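Local coordinates for protein agmatinase (Burkholderia thailandensis, PDB 4DZ4) that probably hydrolyses agmatine to putrescine and urea at a two-manganese site, as a member of the agmatinase branch of the arginase family, at residues B[8-13]-B[23-28]; B[33-38]-B[71-76]; B[48-53]-B[99-104]. All blocks are in the same frame, centred on the assembly; numbering follows the deposited sequence.

How the contacts relate
Contact 1 comes first along the chain and closes before the other two open. It joins two loops on either side of helix 13-16, about 25 Å from the centre of the chain. Contact 2 lies deeper, about 14 Å away between centres, and sets the loop before strand 39-40 on helix 69-76. Contact 3 pairs strands 49-54 and 98-103 of the parallel sheet, with its centre about 11 Å from that of contact 2. Contacts 2 and 3 alternate along the chain and share the salt bridge between Arg-74 and Asp-100. All three touch the second subunit, so this side of the fold takes part in the assembly.

Contact 1. Residues B[8-13]-B[23-28]; sequences TLYGDG and SSIENT. With EDO (1,2-ethanediol), chain Y.
Glu-26 meets the backbone of Gly-11 to Gly-13 with both carboxylate oxygens. OE1 of Glu-26 accepts from the N of Asp-12 at 2.9 Å, and OE2 of Glu-26 accepts from the N of Gly-13, also at 2.9 Å. Both N-H groups come to the syn side, about 32° out of the carboxylate plane. The Glu-26 chain bends at chi2 (-89°), which turns CD toward the N-H groups of Asp-12 and Gly-13. A backbone bond runs alongside, from Gly-11 N to Ile-25 O at 2.8 Å. One water bridges the next step, donating to Leu-9 O and accepting from Ile-25 N. Ser-24 OG is hydrogen-bonded to Arg-17.

The apolar part is small. Ile-25 lies beside Tyr-10, and its CG2 reaches CD1 of the ring at 3.7 Å. Trp-105 of the second subunit packs against both residues. Ser-24 CB sits 4.0 Å from Leu-9 CB.

A 1,2-ethanediol, probably from the crystallisation liquor, donates from O2 to Glu-26 O at 2.7 Å.

Asp-12 OD1 accepts from Val-32 N. Its OD2 forms a salt bridge with Arg-42 and accepts from Asp-103 N, both of the second subunit. The chemistry is therefore split: the Glu-26 carboxylate ties the two loops together through consecutive backbone N-H groups, and Asp-12 joins residues 8-13 to the second subunit.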
loop_
_atom_site.group_PDB
_atom_site.type_symbol
_atom_site.label_atom_id
_atom_site.label_comp_id
_atom_site.label_asym_id
_atom_site.label_seq_id
_atom_site.Cartn_x
_atom_site.Cartn_y
_atom_site.Cartn_z
ATOM N N THR B 8 0.564 37.737 -15.510
ATOM C CA THR B 8 0.504 36.369 -16.000
ATOM C C THR B 8 0.119 35.519 -14.797
ATOM O O THR B 8 0.562 35.795 -13.679
ATOM C CB THR B 8 1.872 35.899 -16.503
ATOM O OG1 THR B 8 2.756 35.788 -15.376
ATOM C CG2 THR B 8 2.449 36.874 -17.545
ATOM N N LEU B 9 -0.726 34.515 -15.022
ATOM C CA LEU B 9 -1.196 33.660 -13.957
ATOM C C LEU B 9 -0.514 32.310 -14.096
ATOM O O LEU B 9 -1.061 31.382 -14.681
ATOM C CB LEU B 9 -2.717 33.507 -14.034
ATOM C CG LEU B 9 -3.551 34.788 -13.907
ATOM C CD1 LEU B 9 -5.012 34.403 -13.839
ATOM C CD2 LEU B 9 -3.164 35.594 -12.674
ATOM N N TYR B 10 0.704 32.225 -13.601
ATOM C CA TYR B 10 1.391 30.954 -13.540
ATOM C C TYR B 10 1.097 30.368 -12.178
ATOM O O TYR B 10 1.625 30.843 -11.179
ATOM C CB TYR B 10 2.899 31.153 -13.732
ATOM C CG TYR B 10 3.267 31.489 -15.156
ATOM C CD1 TYR B 10 3.396 30.485 -16.112
ATOM C CD2 TYR B 10 3.480 32.793 -15.549
ATOM C CE1 TYR B 10 3.716 30.774 -17.429
ATOM C CE2 TYR B 10 3.803 33.097 -16.874
ATOM C CZ TYR B 10 3.911 32.081 -17.803
ATOM O OH TYR B 10 4.240 32.347 -19.120
ATOM N N GLY B 11 0.229 29.355 -12.140
ATOM C CA GLY B 11 -0.045 28.650 -10.887
ATOM C C GLY B 11 -1.240 29.186 -10.122
ATOM O O GLY B 11 -1.493 30.397 -10.104
ATOM N N ASP B 12 -1.979 28.280 -9.492
ATOM C CA ASP B 12 -3.047 28.620 -8.535
ATOM C C ASP B 12 -4.176 29.404 -9.187
ATOM O O ASP B 12 -4.754 30.295 -8.586
ATOM C CB ASP B 12 -2.469 29.373 -7.321
ATOM C CG ASP B 12 -1.542 28.508 -6.513
ATOM O OD1 ASP B 12 -1.923 27.355 -6.265
ATOM O OD2 ASP B 12 -0.465 28.994 -6.108
ATOM N N GLY B 13 -4.494 29.042 -10.423
ATOM C CA GLY B 13 -5.603 29.672 -11.151
ATOM C C GLY B 13 -6.948 29.616 -10.428
ATOM O O GLY B 13 -7.715 30.561 -10.527
ATOM N N SER B 23 -8.468 28.862 -18.989
ATOM C CA SER B 23 -7.518 28.066 -18.215
ATOM C C SER B 23 -6.264 28.877 -17.948
ATOM O O SER B 23 -6.025 29.908 -18.592
ATOM C CB SER B 23 -7.129 26.814 -18.979
ATOM O OG SER B 23 -8.273 26.026 -19.234
ATOM N N SER B 24 -5.464 28.423 -16.997
ATOM C CA SER B 24 -4.183 29.072 -16.769
ATOM C C SER B 24 -3.137 28.035 -16.452
ATOM O O SER B 24 -3.472 26.952 -15.994
ATOM C CB SER B 24 -4.260 30.164 -15.698
ATOM O OG SER B 24 -4.862 29.713 -14.528
ATOM N N ILE B 25 -1.874 28.380 -16.676
ATOM C CA ILE B 25 -0.765 27.444 -16.534
ATOM C C ILE B 25 -0.643 26.916 -15.093
ATOM O O ILE B 25 -0.722 27.686 -14.141
ATOM C CB ILE B 25 0.553 28.143 -16.931
ATOM C CG1 ILE B 25 0.504 28.623 -18.393
ATOM C CG2 ILE B 25 1.747 27.230 -16.682
ATOM C CD1 ILE B 25 0.316 27.503 -19.400
ATOM N N GLU B 26 -0.456 25.600 -14.946
ATOM C CA GLU B 26 -0.128 25.007 -13.640
ATOM C C GLU B 26 1.040 24.031 -13.765
ATOM O O GLU B 26 1.190 23.383 -14.794
ATOM C CB GLU B 26 -1.332 24.208 -13.084
ATOM C CG GLU B 26 -2.600 25.038 -12.955
ATOM C CD GLU B 26 -2.744 25.750 -11.616
ATOM O OE1 GLU B 26 -1.808 25.737 -10.774
ATOM O OE2 GLU B 26 -3.823 26.353 -11.406
ATOM N N ASN B 27 1.876 23.935 -12.735
ATOM C CA ASN B 27 2.666 22.715 -12.541
ATOM C C ASN B 27 1.698 21.621 -12.082
ATOM O O ASN B 27 0.940 21.811 -11.138
ATOM C CB ASN B 27 3.803 22.943 -11.541
ATOM C CG ASN B 27 4.982 23.690 -12.165
ATOM O OD1 ASN B 27 5.170 23.685 -13.396
ATOM N ND2 ASN B 27 5.784 24.333 -11.322
ATOM N N THR B 28 1.664 20.506 -12.809
ATOM C CA THR B 28 0.606 19.504 -12.584
ATOM C C THR B 28 0.610 18.970 -11.144
ATOM O O THR B 28 -0.450 18.666 -10.588
ATOM C CB THR B 28 0.737 18.359 -13.621
ATOM O OG1 THR B 28 0.913 18.938 -14.923
ATOM C CG2 THR B 28 -0.529 17.489 -13.652
HETATM C C1 EDO Y . -2.713 21.938 -15.520
HETATM O O1 EDO Y . -3.048 23.279 -15.895
HETATM C C2 EDO Y . -1.390 21.451 -16.097
HETATM O O2 EDO Y . -0.444 21.214 -15.078
HETATM O O HOH W 1 -1.465 31.093 -17.889
#

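Contact 2. Residues B[33-38]-B[71-76]; sequences LSFMRR and SAVRAA
Arg-74 lies against the backbone of Leu-33 to Phe-35 with the aliphatic part of its side chain. Its CB is 3.4 Å from Leu-33 O, and its CD is 3.6 Å from the same oxygen. CG of Arg-74 comes to 3.8 Å from the N of Phe-35. The side chain is extended: chi2 (177°) sets CD out straight, and chi3 (176°) does the same for NE, which reaches Asp-100. The guanidinium presents its edge to Phe-35 N, which lies near its plane. The guanidinium of Arg-74 forms salt bridges with acids of strand 98-103, NE with Asp-100 OD2 and NH1 with Asp-103 OD1. Asp-100 OD2 probably also accepts from Phe-35 N, so one carboxylate oxygen would serve both sides of the contact.

The ring of Phe-35 meets the helix differently. The ring and Val-73 cross obliquely, with CE1 of Phe-35 at 3.9 Å from CG1 of Val-73. Arg-74 CA lies at the edge of the ring, near its plane.

No direct hydrogen bond joins the two segments. A water spans them instead, donating to Ser-34 O at 2.8 Å and to Arg-74 O at 3.1 Å. CB of Ser-34 points away from the helix. Its OG donates to Arg-38 O at 2.7 Å, on a lone pair in the carbonyl plane, and this ties the two ends of the loop's turn.

The contact is buried among several elements. Helix 69-76 supplies Val-73 and Arg-74, and helix 300-323 packs on Phe-35 through Ala-309 and Leu-313. Strand 98-103 brings Asp-100 and Asp-103. Tyr-40 of strand 39-40 touches Ser-34 and Arg-74. At the outer end, Leu-33 packs on Ser-71 of the second subunit.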
loop_
_atom_site.group_PDB
_atom_site.type_symbol
_atom_site.label_atom_id
_atom_site.label_comp_id
_atom_site.label_asym_id
_atom_site.label_seq_id
_atom_site.Cartn_x
_atom_site.Cartn_y
_atom_site.Cartn_z
ATOM N N LEU B 33 -6.029 22.653 -5.623
ATOM C CA LEU B 33 -6.633 21.439 -6.181
ATOM C C LEU B 33 -8.177 21.501 -6.228
ATOM O O LEU B 33 -8.865 20.632 -5.677
ATOM C CB LEU B 33 -6.185 20.208 -5.356
ATOM C CG LEU B 33 -4.671 19.946 -5.278
ATOM C CD1 LEU B 33 -4.340 18.881 -4.223
ATOM C CD2 LEU B 33 -4.079 19.572 -6.650
ATOM N N SER B 34 -8.734 22.499 -6.919
ATOM C CA SER B 34 -10.176 22.454 -7.230
ATOM C C SER B 34 -10.387 21.533 -8.434
ATOM O O SER B 34 -9.421 21.139 -9.098
ATOM C CB SER B 34 -10.682 23.854 -7.577
ATOM O OG SER B 34 -9.989 24.277 -8.741
ATOM N N PHE B 35 -11.630 21.157 -8.713
ATOM C CA PHE B 35 -11.850 20.239 -9.808
ATOM C C PHE B 35 -11.460 20.859 -11.149
ATOM O O PHE B 35 -11.985 21.893 -11.532
ATOM C CB PHE B 35 -13.292 19.713 -9.889
ATOM C CG PHE B 35 -13.457 18.708 -10.990
ATOM C CD1 PHE B 35 -13.031 17.380 -10.802
ATOM C CD2 PHE B 35 -13.936 19.104 -12.245
ATOM C CE1 PHE B 35 -13.123 16.470 -11.850
ATOM C CE2 PHE B 35 -14.038 18.199 -13.294
ATOM C CZ PHE B 35 -13.623 16.877 -13.102
ATOM N N MET B 36 -10.537 20.212 -11.849
ATOM C CA MET B 36 -9.982 20.719 -13.119
ATOM C C MET B 36 -9.560 22.182 -13.000
ATOM O O MET B 36 -9.649 22.963 -13.964
ATOM C CB MET B 36 -10.939 20.465 -14.317
ATOM C CG MET B 36 -10.855 19.017 -14.779
ATOM S SD MET B 36 -11.914 18.664 -16.170
ATOM C CE MET B 36 -10.889 19.295 -17.505
ATOM N N ARG B 37 -9.069 22.541 -11.814
ATOM C CA ARG B 37 -8.547 23.898 -11.525
ATOM C C ARG B 37 -9.549 25.029 -11.666
ATOM O O ARG B 37 -9.138 26.181 -11.753
ATOM C CB ARG B 37 -7.308 24.250 -12.388
ATOM C CG ARG B 37 -6.259 23.141 -12.481
ATOM C CD ARG B 37 -5.640 22.827 -11.127
ATOM N NE ARG B 37 -4.427 22.039 -11.370
ATOM C CZ ARG B 37 -3.469 21.831 -10.474
ATOM N NH1 ARG B 37 -3.588 22.301 -9.239
ATOM N NH2 ARG B 37 -2.380 21.152 -10.827
ATOM N N ARG B 38 -10.837 24.710 -11.728
ATOM C CA ARG B 38 -11.857 25.728 -11.901
ATOM C C ARG B 38 -11.953 26.680 -10.694
ATOM O O ARG B 38 -11.550 26.345 -9.561
ATOM C CB ARG B 38 -13.221 25.094 -12.254
ATOM C CG ARG B 38 -13.261 24.344 -13.588
ATOM C CD ARG B 38 -12.269 24.882 -14.640
ATOM N NE ARG B 38 -12.524 26.252 -15.015
ATOM C CZ ARG B 38 -11.631 27.049 -15.608
ATOM N NH1 ARG B 38 -11.990 28.269 -15.894
ATOM N NH2 ARG B 38 -10.379 26.645 -15.871
ATOM N N SER B 71 -12.606 14.937 -2.557
ATOM C CA SER B 71 -11.215 15.403 -2.539
ATOM C C SER B 71 -10.359 14.541 -3.457
ATOM O O SER B 71 -9.435 15.039 -4.093
ATOM C CB SER B 71 -10.648 15.434 -1.096
ATOM O OG SER B 71 -10.645 14.151 -0.507
ATOM N N ALA B 72 -10.646 13.236 -3.491
ATOM C CA ALA B 72 -9.843 12.317 -4.306
ATOM C C ALA B 72 -10.040 12.616 -5.788
ATOM O O ALA B 72 -9.078 12.597 -6.563
ATOM C CB ALA B 72 -10.197 10.861 -3.998
ATOM N N VAL B 73 -11.278 12.866 -6.186
ATOM C CA VAL B 73 -11.567 13.158 -7.589
ATOM C C VAL B 73 -10.948 14.515 -8.001
ATOM O O VAL B 73 -10.370 14.620 -9.083
ATOM C CB VAL B 73 -13.079 13.107 -7.878
ATOM C CG1 VAL B 73 -13.361 13.505 -9.341
ATOM C CG2 VAL B 73 -13.586 11.684 -7.610
ATOM N N ARG B 74 -11.043 15.529 -7.135
ATOM C CA ARG B 74 -10.341 16.781 -7.393
ATOM C C ARG B 74 -8.838 16.591 -7.622
ATOM O O ARG B 74 -8.291 17.088 -8.612
ATOM C CB ARG B 74 -10.588 17.803 -6.276
ATOM C CG ARG B 74 -12.011 18.313 -6.266
ATOM C CD ARG B 74 -12.186 19.257 -5.097
ATOM N NE ARG B 74 -13.530 19.874 -5.071
ATOM C CZ ARG B 74 -14.517 19.617 -4.203
ATOM N NH1 ARG B 74 -14.374 18.765 -3.169
ATOM N NH2 ARG B 74 -15.654 20.289 -4.324
ATOM N N ALA B 75 -8.171 15.872 -6.710
ATOM C CA ALA B 75 -6.737 15.623 -6.845
ATOM C C ALA B 75 -6.419 14.864 -8.135
ATOM O O ALA B 75 -5.387 15.108 -8.756
ATOM C CB ALA B 75 -6.192 14.865 -5.629
ATOM N N ALA B 76 -7.293 13.937 -8.530
ATOM C CA ALA B 76 -7.065 13.127 -9.713
ATOM C C ALA B 76 -7.328 13.857 -11.023
ATOM O O ALA B 76 -7.090 13.289 -12.098
ATOM C CB ALA B 76 -7.944 11.881 -9.648
HETATM O O HOH W 2 -6.984 19.829 -8.945
#

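Contact 3. Residues B[48-53]-B[99-104]; sequences DVVVSG and IDYGDC
Val-51 is hydrogen-bonded through both its N and its O to strand 98-103. Its N donates to Ile-99 O at 2.9 Å, and its O accepts from Tyr-101 N at 2.9 Å with a nearly straight N-H...O angle of 170°. Ile-99 N donates to Val-49 O to continue this regular parallel ladder. The short strand axes run 14° apart.

Side chains pack closely on the face that bears Val-50. CG1 of Val-50 touches CB of Tyr-101 at 3.5 Å, and CG2 of Val-50 meets CD1 of Ile-99 at 4.0 Å. Val-50 and Ile-99 lie side by side and point the same way.

The pairing is less regular after Tyr-101. Val-51 pairs with Asp-100, but Gly-53 pairs with Asp-103. Strand 98-103 thus carries one extra residue, a beta bulge at Tyr-101 and Gly-102. Asp-100 forms an Asx turn here: its OD1 accepts from Gly-102 N at 2.9 Å, while its OD2 forms a salt bridge with Arg-74 NE. Bonds resume at the end, with Gly-53 N donating to Gly-102 O and Cys-104 N to Gly-53 O at 2.8 Å. OD1 of Asp-103 packs 3.1 Å from Gly-53 CA. This end is still buried: Asp-103 pairs with Arg-74, and its OD2 meets Gly-31 N of the second subunit.

Strand 49-54 lies between strands 98-103 and 131-136 in the parallel sheet. Helix 114-126 covers the face of Val-50 and Tyr-101, with Ile-125 on both and His-121 bonded to Ser-52 OG. Helix 300-323 covers Val-49 through Leu-313 and Trp-316.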
loop_
_atom_site.group_PDB
_atom_site.type_symbol
_atom_site.label_atom_id
_atom_site.label_comp_id
_atom_site.label_asym_id
_atom_site.label_seq_id
_atom_site.Cartn_x
_atom_site.Cartn_y
_atom_site.Cartn_z
ATOM N N ASP B 48 -22.338 28.263 -15.934
ATOM C CA ASP B 48 -23.048 27.228 -16.698
ATOM C C ASP B 48 -23.129 25.896 -15.956
ATOM O O ASP B 48 -24.149 25.201 -16.005
ATOM C CB ASP B 48 -22.349 26.981 -18.044
ATOM C CG ASP B 48 -22.340 28.219 -18.946
ATOM O OD1 ASP B 48 -23.384 28.877 -19.059
ATOM O OD2 ASP B 48 -21.287 28.528 -19.545
ATOM N N VAL B 49 -22.038 25.528 -15.304
ATOM C CA VAL B 49 -21.984 24.273 -14.542
ATOM C C VAL B 49 -21.299 24.495 -13.205
ATOM O O VAL B 49 -20.225 25.111 -13.138
ATOM C CB VAL B 49 -21.238 23.144 -15.282
ATOM C CG1 VAL B 49 -21.332 21.851 -14.474
ATOM C CG2 VAL B 49 -21.776 22.946 -16.704
ATOM N N VAL B 50 -21.921 23.962 -12.152
ATOM C CA VAL B 50 -21.340 23.987 -10.805
ATOM C C VAL B 50 -20.910 22.570 -10.423
ATOM O O VAL B 50 -21.754 21.655 -10.348
ATOM C CB VAL B 50 -22.337 24.489 -9.754
ATOM C CG1 VAL B 50 -21.753 24.345 -8.343
ATOM C CG2 VAL B 50 -22.683 25.951 -10.054
ATOM N N VAL B 51 -19.616 22.413 -10.164
ATOM C CA VAL B 51 -19.091 21.169 -9.584
ATOM C C VAL B 51 -19.123 21.332 -8.061
ATOM O O VAL B 51 -18.659 22.368 -7.549
ATOM C CB VAL B 51 -17.632 20.897 -10.045
ATOM C CG1 VAL B 51 -17.104 19.588 -9.432
ATOM C CG2 VAL B 51 -17.595 20.779 -11.563
ATOM N N SER B 52 -19.624 20.327 -7.331
ATOM C CA SER B 52 -19.589 20.408 -5.875
ATOM C C SER B 52 -19.448 19.000 -5.345
ATOM O O SER B 52 -19.718 18.041 -6.081
ATOM C CB SER B 52 -20.851 21.087 -5.307
ATOM O OG SER B 52 -22.008 20.267 -5.461
ATOM N N GLY B 53 -19.018 18.885 -4.100
ATOM C CA GLY B 53 -18.887 17.562 -3.470
ATOM C C GLY B 53 -19.976 17.346 -2.416
ATOM O O GLY B 53 -20.432 18.295 -1.759
ATOM N N ILE B 99 -17.464 26.310 -12.326
ATOM C CA ILE B 99 -16.803 26.634 -11.064
ATOM C C ILE B 99 -16.798 25.411 -10.152
ATOM O O ILE B 99 -17.553 24.441 -10.377
ATOM C CB ILE B 99 -17.477 27.812 -10.334
ATOM C CG1 ILE B 99 -18.909 27.392 -9.876
ATOM C CG2 ILE B 99 -17.450 29.035 -11.253
ATOM C CD1 ILE B 99 -19.619 28.294 -8.868
ATOM N N ASP B 100 -15.928 25.460 -9.147
ATOM C CA ASP B 100 -15.970 24.485 -8.047
ATOM C C ASP B 100 -16.508 25.249 -6.816
ATOM O O ASP B 100 -15.877 26.164 -6.284
ATOM C CB ASP B 100 -14.571 23.873 -7.828
ATOM C CG ASP B 100 -14.581 22.691 -6.862
ATOM O OD1 ASP B 100 -15.471 22.653 -5.996
ATOM O OD2 ASP B 100 -13.677 21.828 -6.965
ATOM N N TYR B 101 -17.692 24.837 -6.388
ATOM C CA TYR B 101 -18.454 25.435 -5.297
ATOM C C TYR B 101 -17.853 25.036 -3.945
ATOM O O TYR B 101 -18.163 25.637 -2.913
ATOM C CB TYR B 101 -19.883 24.880 -5.421
ATOM C CG TYR B 101 -20.941 25.336 -4.396
ATOM C CD1 TYR B 101 -21.884 26.293 -4.712
ATOM C CD2 TYR B 101 -21.003 24.743 -3.129
ATOM C CE1 TYR B 101 -22.862 26.675 -3.774
ATOM C CE2 TYR B 101 -21.943 25.130 -2.184
ATOM C CZ TYR B 101 -22.877 26.076 -2.510
ATOM O OH TYR B 101 -23.818 26.442 -1.537
ATOM N N GLY B 102 -16.995 24.025 -3.946
ATOM C CA GLY B 102 -16.633 23.359 -2.694
ATOM C C GLY B 102 -17.646 22.257 -2.374
ATOM O O GLY B 102 -18.166 21.581 -3.270
ATOM N N ASP B 103 -17.967 22.091 -1.095
ATOM C CA ASP B 103 -18.811 20.964 -0.690
ATOM C C ASP B 103 -20.105 21.340 0.024
ATOM O O ASP B 103 -20.233 22.426 0.606
ATOM C CB ASP B 103 -18.009 20.029 0.237
ATOM C CG ASP B 103 -16.798 19.417 -0.445
ATOM O OD1 ASP B 103 -16.874 19.070 -1.654
ATOM O OD2 ASP B 103 -15.741 19.290 0.212
ATOM N N CYS B 104 -21.057 20.411 -0.030
ATOM C CA CYS B 104 -22.273 20.495 0.772
ATOM C C CYS B 104 -21.898 20.158 2.204
ATOM O O CYS B 104 -21.544 19.025 2.484
ATOM C CB CYS B 104 -23.324 19.513 0.256
ATOM S SG CYS B 104 -24.879 19.574 1.200
#